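Local coordinates for methanol--corrinoid protein (Methanosarcina barkeri, PDB 2I2X) that carries a corrinoid prosthetic group that accepts the methyl group of methanol, with the help of MtaB, for later transfer to coenzyme M by MtaA, at residues L24-A29 and G91-P96; E31-K36 and I85-E90. All blocks are in the same frame, centred on the assembly; numbering follows the deposited sequence.

Interaction 1: L24-A29 and G91-P96; sequences LTPEEA and GVIFLP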
ATOM      1  N   LEU B  24     -23.794  -4.971 -32.898  1.00 31.82           N
ATOM      2  CA  LEU B  24     -24.557  -3.814 -33.379  1.00 32.81           C
ATOM      3  C   LEU B  24     -23.872  -2.503 -33.023  1.00 33.29           C
ATOM      4  O   LEU B  24     -23.486  -2.304 -31.866  1.00 33.43           O
ATOM      5  CB  LEU B  24     -25.949  -3.810 -32.752  1.00 32.70           C
ATOM      6  CG  LEU B  24     -27.240  -4.218 -33.474  1.00 33.17           C
ATOM      7  CD1 LEU B  24     -27.160  -5.471 -34.354  1.00 32.16           C
ATOM      8  CD2 LEU B  24     -28.329  -4.366 -32.413  1.00 33.62           C
ATOM      9  N   THR B  25     -23.730  -1.609 -34.000  1.00 33.66           N
ATOM     10  CA  THR B  25     -23.311  -0.240 -33.700  1.00 34.57           C
ATOM     11  C   THR B  25     -24.341   0.378 -32.743  1.00 35.21           C
ATOM     12  O   THR B  25     -25.486  -0.095 -32.673  1.00 35.39           O
ATOM     13  CB  THR B  25     -23.175   0.655 -34.973  1.00 34.46           C
ATOM     14  OG1 THR B  25     -24.455   0.844 -35.592  1.00 34.99           O
ATOM     15  CG2 THR B  25     -22.213   0.054 -35.982  1.00 34.20           C
ATOM     16  N   PRO B  26     -23.943   1.413 -31.977  1.00 35.86           N
ATOM     17  CA  PRO B  26     -24.970   2.137 -31.221  1.00 36.44           C
ATOM     18  C   PRO B  26     -26.166   2.521 -32.106  1.00 37.11           C
ATOM     19  O   PRO B  26     -27.326   2.323 -31.714  1.00 36.84           O
ATOM     20  CB  PRO B  26     -24.222   3.387 -30.729  1.00 36.29           C
ATOM     21  CG  PRO B  26     -22.817   2.951 -30.620  1.00 35.36           C
ATOM     22  CD  PRO B  26     -22.593   1.955 -31.724  1.00 35.64           C
ATOM     23  N   GLU B  27     -25.865   3.036 -33.297  1.00 38.02           N
ATOM     24  CA  GLU B  27     -26.883   3.466 -34.250  1.00 39.26           C
ATOM     25  C   GLU B  27     -27.938   2.376 -34.481  1.00 39.87           C
ATOM     26  O   GLU B  27     -29.096   2.589 -34.162  1.00 40.57           O
ATOM     27  CB  GLU B  27     -26.251   3.955 -35.556  1.00 39.05           C
ATOM     28  CG  GLU B  27     -25.457   5.276 -35.424  1.00 40.62           C
ATOM     29  CD  GLU B  27     -24.079   5.130 -34.732  1.00 41.65           C
ATOM     30  OE1 GLU B  27     -23.374   4.116 -34.944  1.00 40.85           O
ATOM     31  OE2 GLU B  27     -23.702   6.044 -33.971  1.00 41.33           O
ATOM     32  N   GLU B  28     -27.537   1.208 -34.980  1.00 40.63           N
ATOM     33  CA  GLU B  28     -28.462   0.081 -35.193  1.00 41.49           C
ATOM     34  C   GLU B  28     -29.213  -0.387 -33.947  1.00 42.06           C
ATOM     35  O   GLU B  28     -30.333  -0.883 -34.049  1.00 42.15           O
ATOM     36  CB  GLU B  28     -27.734  -1.128 -35.766  1.00 41.17           C
ATOM     37  CG  GLU B  28     -26.908  -0.843 -36.987  1.00 42.18           C
ATOM     38  CD  GLU B  28     -25.928  -1.960 -37.292  1.00 44.11           C
ATOM     39  OE1 GLU B  28     -25.607  -2.763 -36.371  1.00 44.95           O
ATOM     40  OE2 GLU B  28     -25.478  -2.029 -38.459  1.00 43.92           O
ATOM     41  N   ALA B  29     -28.586  -0.258 -32.781  1.00 43.03           N
ATOM     42  CA  ALA B  29     -29.187  -0.719 -31.529  1.00 43.49           C
ATOM     43  C   ALA B  29     -30.309   0.210 -31.049  1.00 43.89           C
ATOM     44  O   ALA B  29     -31.324  -0.268 -30.545  1.00 43.70           O
ATOM     45  CB  ALA B  29     -28.121  -0.891 -30.458  1.00 43.29           C
ATOM     46  N   GLY B  91     -24.491  -0.676 -21.723  1.00 30.66           N
ATOM     47  CA  GLY B  91     -23.140  -0.249 -22.048  1.00 29.21           C
ATOM     48  C   GLY B  91     -22.836  -0.082 -23.528  1.00 28.47           C
ATOM     49  O   GLY B  91     -21.675  -0.161 -23.911  1.00 28.30           O
ATOM     50  N   VAL B  92     -23.850   0.150 -24.369  1.00 27.46           N
ATOM     51  CA  VAL B  92     -23.581   0.355 -25.796  1.00 26.74           C
ATOM     52  C   VAL B  92     -23.300   1.830 -26.161  1.00 25.87           C
ATOM     53  O   VAL B  92     -22.687   2.109 -27.186  1.00 26.01           O
ATOM     54  CB  VAL B  92     -24.613  -0.361 -26.774  1.00 27.41           C
ATOM     55  CG1 VAL B  92     -25.398  -1.488 -26.076  1.00 27.33           C
ATOM     56  CG2 VAL B  92     -25.537   0.606 -27.475  1.00 26.62           C
ATOM     57  N   ILE B  93     -23.739   2.763 -25.329  1.00 24.71           N
ATOM     58  CA  ILE B  93     -23.294   4.144 -25.458  1.00 24.00           C
ATOM     59  C   ILE B  93     -22.698   4.525 -24.126  1.00 23.52           C
ATOM     60  O   ILE B  93     -22.849   3.775 -23.163  1.00 23.64           O
ATOM     61  CB  ILE B  93     -24.420   5.120 -25.834  1.00 24.40           C
ATOM     62  CG1 ILE B  93     -25.607   4.944 -24.888  1.00 24.41           C
ATOM     63  CG2 ILE B  93     -24.811   4.964 -27.316  1.00 23.12           C
ATOM     64  CD1 ILE B  93     -26.434   6.189 -24.751  1.00 25.72           C
ATOM     65  N   PHE B  94     -21.996   5.657 -24.082  1.00 23.01           N
ATOM     66  CA  PHE B  94     -21.245   6.109 -22.888  1.00 22.55           C
ATOM     67  C   PHE B  94     -21.913   7.309 -22.226  1.00 22.70           C
ATOM     68  O   PHE B  94     -22.853   7.858 -22.769  1.00 23.07           O
ATOM     69  CB  PHE B  94     -19.799   6.463 -23.261  1.00 21.82           C
ATOM     70  CG  PHE B  94     -18.848   5.288 -23.281  1.00 21.42           C
ATOM     71  CD1 PHE B  94     -19.284   4.001 -23.597  1.00 18.55           C
ATOM     72  CD2 PHE B  94     -17.489   5.483 -23.021  1.00 19.80           C
ATOM     73  CE1 PHE B  94     -18.373   2.930 -23.635  1.00 17.52           C
ATOM     74  CE2 PHE B  94     -16.589   4.418 -23.056  1.00 16.80           C
ATOM     75  CZ  PHE B  94     -17.032   3.144 -23.372  1.00 15.39           C
ATOM     76  N   LEU B  95     -21.426   7.714 -21.063  1.00 23.49           N
ATOM     77  CA  LEU B  95     -21.930   8.891 -20.367  1.00 24.76           C
ATOM     78  C   LEU B  95     -22.072  10.118 -21.293  1.00 26.24           C
ATOM     79  O   LEU B  95     -23.169  10.672 -21.408  1.00 25.87           O
ATOM     80  CB  LEU B  95     -21.009   9.238 -19.211  1.00 24.28           C
ATOM     81  CG  LEU B  95     -21.512   9.889 -17.928  1.00 25.10           C
ATOM     82  CD1 LEU B  95     -20.363  10.659 -17.286  1.00 24.08           C
ATOM     83  CD2 LEU B  95     -22.729  10.773 -18.081  1.00 24.57           C
ATOM     84  N   PRO B  96     -20.974  10.552 -21.964  1.00 27.51           N
ATOM     85  CA  PRO B  96     -21.166  11.798 -22.700  1.00 28.55           C
ATOM     86  C   PRO B  96     -22.298  11.748 -23.710  1.00 29.40           C
ATOM     87  O   PRO B  96     -22.824  12.790 -24.086  1.00 29.79           O
ATOM     88  CB  PRO B  96     -19.801  12.032 -23.366  1.00 28.49           C
ATOM     89  CG  PRO B  96     -18.848  11.360 -22.434  1.00 27.86           C
ATOM     90  CD  PRO B  96     -19.583  10.082 -22.101  1.00 27.31           C
TER
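P26 and V92 meet where helix 26-33 begins and the turn after helix 72-89 passes it. Their CA atoms are 5.9 Å apart, the nearest approach of the two backbones.

The contact is van der Waals packing: apolar side chains, plus the P26 ring set against a backbone carbonyl oxygen. P26 CG lies 3.5 Å from V92 O. The neighbouring ring atom, P26 CB, is 3.8 Å from I93 CG2. I93 has CG1 between its backbone N and carbonyl carbon (chi1 51°). This sets the CG2 branch toward the proline, while the longer branch leads away from it. V92 turns toward helix 26-33, and its CG2 methyl lies 4.2 Å from A29 CB. V92 CG2 also lies against the proline backbone, 4.1 Å from P26 CA. No polar bond joins the two segments.

Polar bonds shape each segment separately. T25 is the N-cap of helix 26-33 and forms a capping box with E28. E28 N donates almost straight to T25 OG1 (3.2 Å, 176°). In return T25 N donates to E28 OE1, which it meets from well above the carboxylate plane. This pair caps the first turn, which carries P26, and probably helps to set its position. In the other segment, G91 closes helix 72-89 with a Schellman motif; its positive phi suits glycine.

P26 and I93 both rest on F48 of helix 41-48, and A29, V92 and I93 pack on L87 of helix 72-89. F94, the N-cap residue of helix 95-113, stacks on F417 of the MtaB chain, which P26 also touches. Helices 41-48 and 72-89 thus cover the start of helix 26-33, and the MtaB chain adjoins P26 and F94.

Interaction 2: E31-K36 and I85-E90; sequences EELYPK and IRLYDE
L33 covers one face of the R86 guanidinium and also touches L87. Nearly all the buried area comes from this one leucine and the two residues it meets.

The contact with R86 is that of methyls over a flat charged group. L33 CD1 sits over the centre of the guanidinium, 4.2 Å above its plane. The second methyl lies over the same face but off centre, with L33 CD2 to R86 NH2 at 3.5 Å. The two side chains cross at about a right angle. The arginine chain bends at chi2 (109°), and this turns one face of the guanidinium to the leucine methyls. L33 CD1 also packs on the chain, 4.0 Å from R86 CG.

The apolar part is a leucine pair. L33 CD1 lies 3.8 Å from L87 CD2, and the two side chains run past each other in opposite directions. Here the helix 26-33 meets helix 72-89 within the helix bundle of the B12-binding N-terminal region. L33 also reaches V83, one turn earlier on helix 72-89.

A salt bridge inside segment 85-90 steadies the arginine. R86 NE donates to E90 OE2 at 3.0 Å. The bond is bent (137°), and the acceptor is a little out of the guanidinium plane. With an alanine in place of L33, the guanidinium would probably lose its methyl cover and turn more freely, and a gap would open beside L87 CD2.

On helix 72-89, Y88 bonds through OH to N237 of the MtaB chain and makes a cation-pi contact with K236 of that chain.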
ATOM      1  N   GLU B  31     -32.015   2.077 -33.179  1.00 47.53           N
ATOM      2  CA  GLU B  31     -32.971   1.757 -34.235  1.00 48.95           C
ATOM      3  C   GLU B  31     -33.987   0.701 -33.798  1.00 49.63           C
ATOM      4  O   GLU B  31     -35.183   0.953 -33.831  1.00 50.00           O
ATOM      5  CB  GLU B  31     -32.226   1.326 -35.508  1.00 49.05           C
ATOM      6  CG  GLU B  31     -32.998   1.496 -36.808  1.00 50.38           C
ATOM      7  CD  GLU B  31     -33.587   2.904 -37.009  1.00 52.14           C
ATOM      8  OE1 GLU B  31     -32.918   3.934 -36.715  1.00 52.14           O
ATOM      9  OE2 GLU B  31     -34.744   2.963 -37.478  1.00 52.86           O
ATOM     10  N   GLU B  32     -33.505  -0.463 -33.370  1.00 50.43           N
ATOM     11  CA  GLU B  32     -34.356  -1.516 -32.802  1.00 51.22           C
ATOM     12  C   GLU B  32     -35.331  -1.048 -31.696  1.00 51.60           C
ATOM     13  O   GLU B  32     -36.388  -1.649 -31.511  1.00 51.51           O
ATOM     14  CB  GLU B  32     -33.489  -2.643 -32.231  1.00 51.18           C
ATOM     15  CG  GLU B  32     -32.692  -3.446 -33.238  1.00 51.73           C
ATOM     16  CD  GLU B  32     -32.120  -4.712 -32.618  1.00 53.18           C
ATOM     17  OE1 GLU B  32     -32.097  -4.793 -31.366  1.00 53.56           O
ATOM     18  OE2 GLU B  32     -31.698  -5.626 -33.371  1.00 53.20           O
ATOM     19  N   LEU B  33     -34.977   0.013 -30.970  1.00 52.21           N
ATOM     20  CA  LEU B  33     -35.745   0.430 -29.787  1.00 52.94           C
ATOM     21  C   LEU B  33     -36.645   1.670 -29.970  1.00 53.70           C
ATOM     22  O   LEU B  33     -37.521   1.935 -29.133  1.00 53.56           O
ATOM     23  CB  LEU B  33     -34.819   0.614 -28.580  1.00 52.62           C
ATOM     24  CG  LEU B  33     -33.913  -0.560 -28.209  1.00 52.24           C
ATOM     25  CD1 LEU B  33     -32.984  -0.129 -27.105  1.00 52.02           C
ATOM     26  CD2 LEU B  33     -34.706  -1.807 -27.808  1.00 51.42           C
ATOM     27  N   TYR B  34     -36.426   2.411 -31.058  1.00 54.71           N
ATOM     28  CA  TYR B  34     -37.221   3.597 -31.396  1.00 56.03           C
ATOM     29  C   TYR B  34     -38.712   3.267 -31.550  1.00 57.56           C
ATOM     30  O   TYR B  34     -39.056   2.253 -32.176  1.00 57.80           O
ATOM     31  CB  TYR B  34     -36.735   4.206 -32.718  1.00 55.45           C
ATOM     32  CG  TYR B  34     -35.416   4.945 -32.678  1.00 54.76           C
ATOM     33  CD1 TYR B  34     -34.539   4.884 -33.757  1.00 54.32           C
ATOM     34  CD2 TYR B  34     -35.051   5.719 -31.575  1.00 53.85           C
ATOM     35  CE1 TYR B  34     -33.329   5.569 -33.738  1.00 53.95           C
ATOM     36  CE2 TYR B  34     -33.845   6.405 -31.546  1.00 53.45           C
ATOM     37  CZ  TYR B  34     -32.990   6.330 -32.629  1.00 53.39           C
ATOM     38  OH  TYR B  34     -31.792   7.011 -32.602  1.00 53.64           O
ATOM     39  N   PRO B  35     -39.603   4.111 -30.990  1.00 58.93           N
ATOM     40  CA  PRO B  35     -41.022   3.953 -31.333  1.00 60.15           C
ATOM     41  C   PRO B  35     -41.230   4.204 -32.831  1.00 61.50           C
ATOM     42  O   PRO B  35     -40.793   5.243 -33.345  1.00 61.44           O
ATOM     43  CB  PRO B  35     -41.713   5.041 -30.504  1.00 59.88           C
ATOM     44  CG  PRO B  35     -40.642   6.035 -30.205  1.00 59.73           C
ATOM     45  CD  PRO B  35     -39.386   5.218 -30.044  1.00 59.03           C
ATOM     46  N   LYS B  36     -41.862   3.256 -33.527  1.00 63.02           N
ATOM     47  CA  LYS B  36     -42.075   3.396 -34.977  1.00 64.77           C
ATOM     48  C   LYS B  36     -43.366   4.164 -35.287  1.00 65.57           C
ATOM     49  O   LYS B  36     -44.095   3.837 -36.217  1.00 65.78           O
ATOM     50  CB  LYS B  36     -42.008   2.039 -35.698  1.00 64.86           C
ATOM     51  CG  LYS B  36     -43.065   1.028 -35.281  1.00 66.30           C
ATOM     52  CD  LYS B  36     -42.670   0.251 -34.031  1.00 68.53           C
ATOM     53  CE  LYS B  36     -43.833  -0.622 -33.571  1.00 69.60           C
ATOM     54  NZ  LYS B  36     -43.444  -1.540 -32.462  1.00 70.48           N
ATOM     55  N   ILE B  85     -31.130   5.685 -21.947  1.00 44.67           N
ATOM     56  CA  ILE B  85     -30.809   5.061 -20.655  1.00 44.00           C
ATOM     57  C   ILE B  85     -30.648   3.538 -20.746  1.00 42.97           C
ATOM     58  O   ILE B  85     -29.791   2.956 -20.060  1.00 42.95           O
ATOM     59  CB  ILE B  85     -31.881   5.406 -19.606  1.00 44.54           C
ATOM     60  CG1 ILE B  85     -31.933   6.918 -19.405  1.00 46.33           C
ATOM     61  CG2 ILE B  85     -31.632   4.697 -18.262  1.00 44.62           C
ATOM     62  CD1 ILE B  85     -33.370   7.433 -19.365  1.00 50.67           C
ATOM     63  N   ARG B  86     -31.466   2.890 -21.575  1.00 41.47           N
ATOM     64  CA  ARG B  86     -31.372   1.442 -21.754  1.00 40.22           C
ATOM     65  C   ARG B  86     -29.995   1.083 -22.346  1.00 38.81           C
ATOM     66  O   ARG B  86     -29.282   0.214 -21.830  1.00 38.34           O
ATOM     67  CB  ARG B  86     -32.522   0.941 -22.629  1.00 40.55           C
ATOM     68  CG  ARG B  86     -32.366  -0.473 -23.185  1.00 42.35           C
ATOM     69  CD  ARG B  86     -33.311  -1.489 -22.536  1.00 45.76           C
ATOM     70  NE  ARG B  86     -33.539  -2.627 -23.434  1.00 46.92           N
ATOM     71  CZ  ARG B  86     -34.618  -2.790 -24.199  1.00 46.93           C
ATOM     72  NH1 ARG B  86     -35.607  -1.906 -24.173  1.00 48.66           N
ATOM     73  NH2 ARG B  86     -34.713  -3.847 -24.990  1.00 45.66           N
ATOM     74  N   LEU B  87     -29.628   1.782 -23.414  1.00 37.01           N
ATOM     75  CA  LEU B  87     -28.354   1.574 -24.072  1.00 35.41           C
ATOM     76  C   LEU B  87     -27.163   1.939 -23.191  1.00 34.91           C
ATOM     77  O   LEU B  87     -26.159   1.232 -23.196  1.00 35.15           O
ATOM     78  CB  LEU B  87     -28.310   2.312 -25.404  1.00 34.84           C
ATOM     79  CG  LEU B  87     -29.382   1.858 -26.392  1.00 34.15           C
ATOM     80  CD1 LEU B  87     -29.367   2.756 -27.617  1.00 34.34           C
ATOM     81  CD2 LEU B  87     -29.250   0.379 -26.774  1.00 31.53           C
ATOM     82  N   TYR B  88     -27.271   3.022 -22.428  1.00 34.00           N
ATOM     83  CA  TYR B  88     -26.265   3.322 -21.422  1.00 32.98           C
ATOM     84  C   TYR B  88     -26.118   2.158 -20.442  1.00 33.30           C
ATOM     85  O   TYR B  88     -24.995   1.699 -20.191  1.00 33.65           O
ATOM     86  CB  TYR B  88     -26.597   4.611 -20.690  1.00 32.12           C
ATOM     87  CG  TYR B  88     -25.579   5.011 -19.649  1.00 30.73           C
ATOM     88  CD1 TYR B  88     -24.234   5.190 -19.989  1.00 28.65           C
ATOM     89  CD2 TYR B  88     -25.955   5.216 -18.322  1.00 29.05           C
ATOM     90  CE1 TYR B  88     -23.296   5.555 -19.034  1.00 27.34           C
ATOM     91  CE2 TYR B  88     -25.012   5.584 -17.352  1.00 28.26           C
ATOM     92  CZ  TYR B  88     -23.692   5.752 -17.719  1.00 27.48           C
ATOM     93  OH  TYR B  88     -22.768   6.115 -16.782  1.00 27.77           O
ATOM     94  N   ASP B  89     -27.242   1.675 -19.903  1.00 33.63           N
ATOM     95  CA  ASP B  89     -27.258   0.513 -18.982  1.00 33.67           C
ATOM     96  C   ASP B  89     -26.647  -0.740 -19.577  1.00 32.96           C
ATOM     97  O   ASP B  89     -25.893  -1.434 -18.911  1.00 32.81           O
ATOM     98  CB  ASP B  89     -28.677   0.189 -18.494  1.00 34.13           C
ATOM     99  CG  ASP B  89     -29.106   1.051 -17.330  1.00 36.27           C
ATOM    100  OD1 ASP B  89     -28.251   1.553 -16.560  1.00 38.66           O
ATOM    101  OD2 ASP B  89     -30.324   1.237 -17.179  1.00 41.11           O
ATOM    102  N   GLU B  90     -26.984  -1.026 -20.830  1.00 32.59           N
ATOM    103  CA  GLU B  90     -26.409  -2.153 -21.550  1.00 32.46           C
ATOM    104  C   GLU B  90     -24.964  -1.894 -21.965  1.00 31.48           C
ATOM    105  O   GLU B  90     -24.304  -2.779 -22.483  1.00 31.63           O
ATOM    106  CB  GLU B  90     -27.252  -2.479 -22.776  1.00 33.10           C
ATOM    107  CG  GLU B  90     -28.604  -3.087 -22.450  1.00 35.74           C
ATOM    108  CD  GLU B  90     -29.440  -3.326 -23.682  1.00 40.35           C
ATOM    109  OE1 GLU B  90     -28.854  -3.421 -24.793  1.00 41.88           O
ATOM    110  OE2 GLU B  90     -30.683  -3.426 -23.535  1.00 42.18           O
TER

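In the fold
Interactions 1 and 2 both use the helix 26-33, and their centres are 9 Å apart. Interaction 1 involves its first turn, and interaction 2 uses L33 farther along. The partner segments follow each other directly in the chain: 85-90 lies on the last turns of helix 72-89, while the segment 91-96 leads into helix 95-113. A probable backbone hydrogen bond from V92 N to L87 O (2.8 Å) joins these two partner segments. Within 24-36, L24 CD2 packs near E32 OE2 at 3.7 Å. Both contacts lie away from the corrinoid pocket, where H136 is the axial ligand of cobalt. They belong to the helical part that borders MtaB.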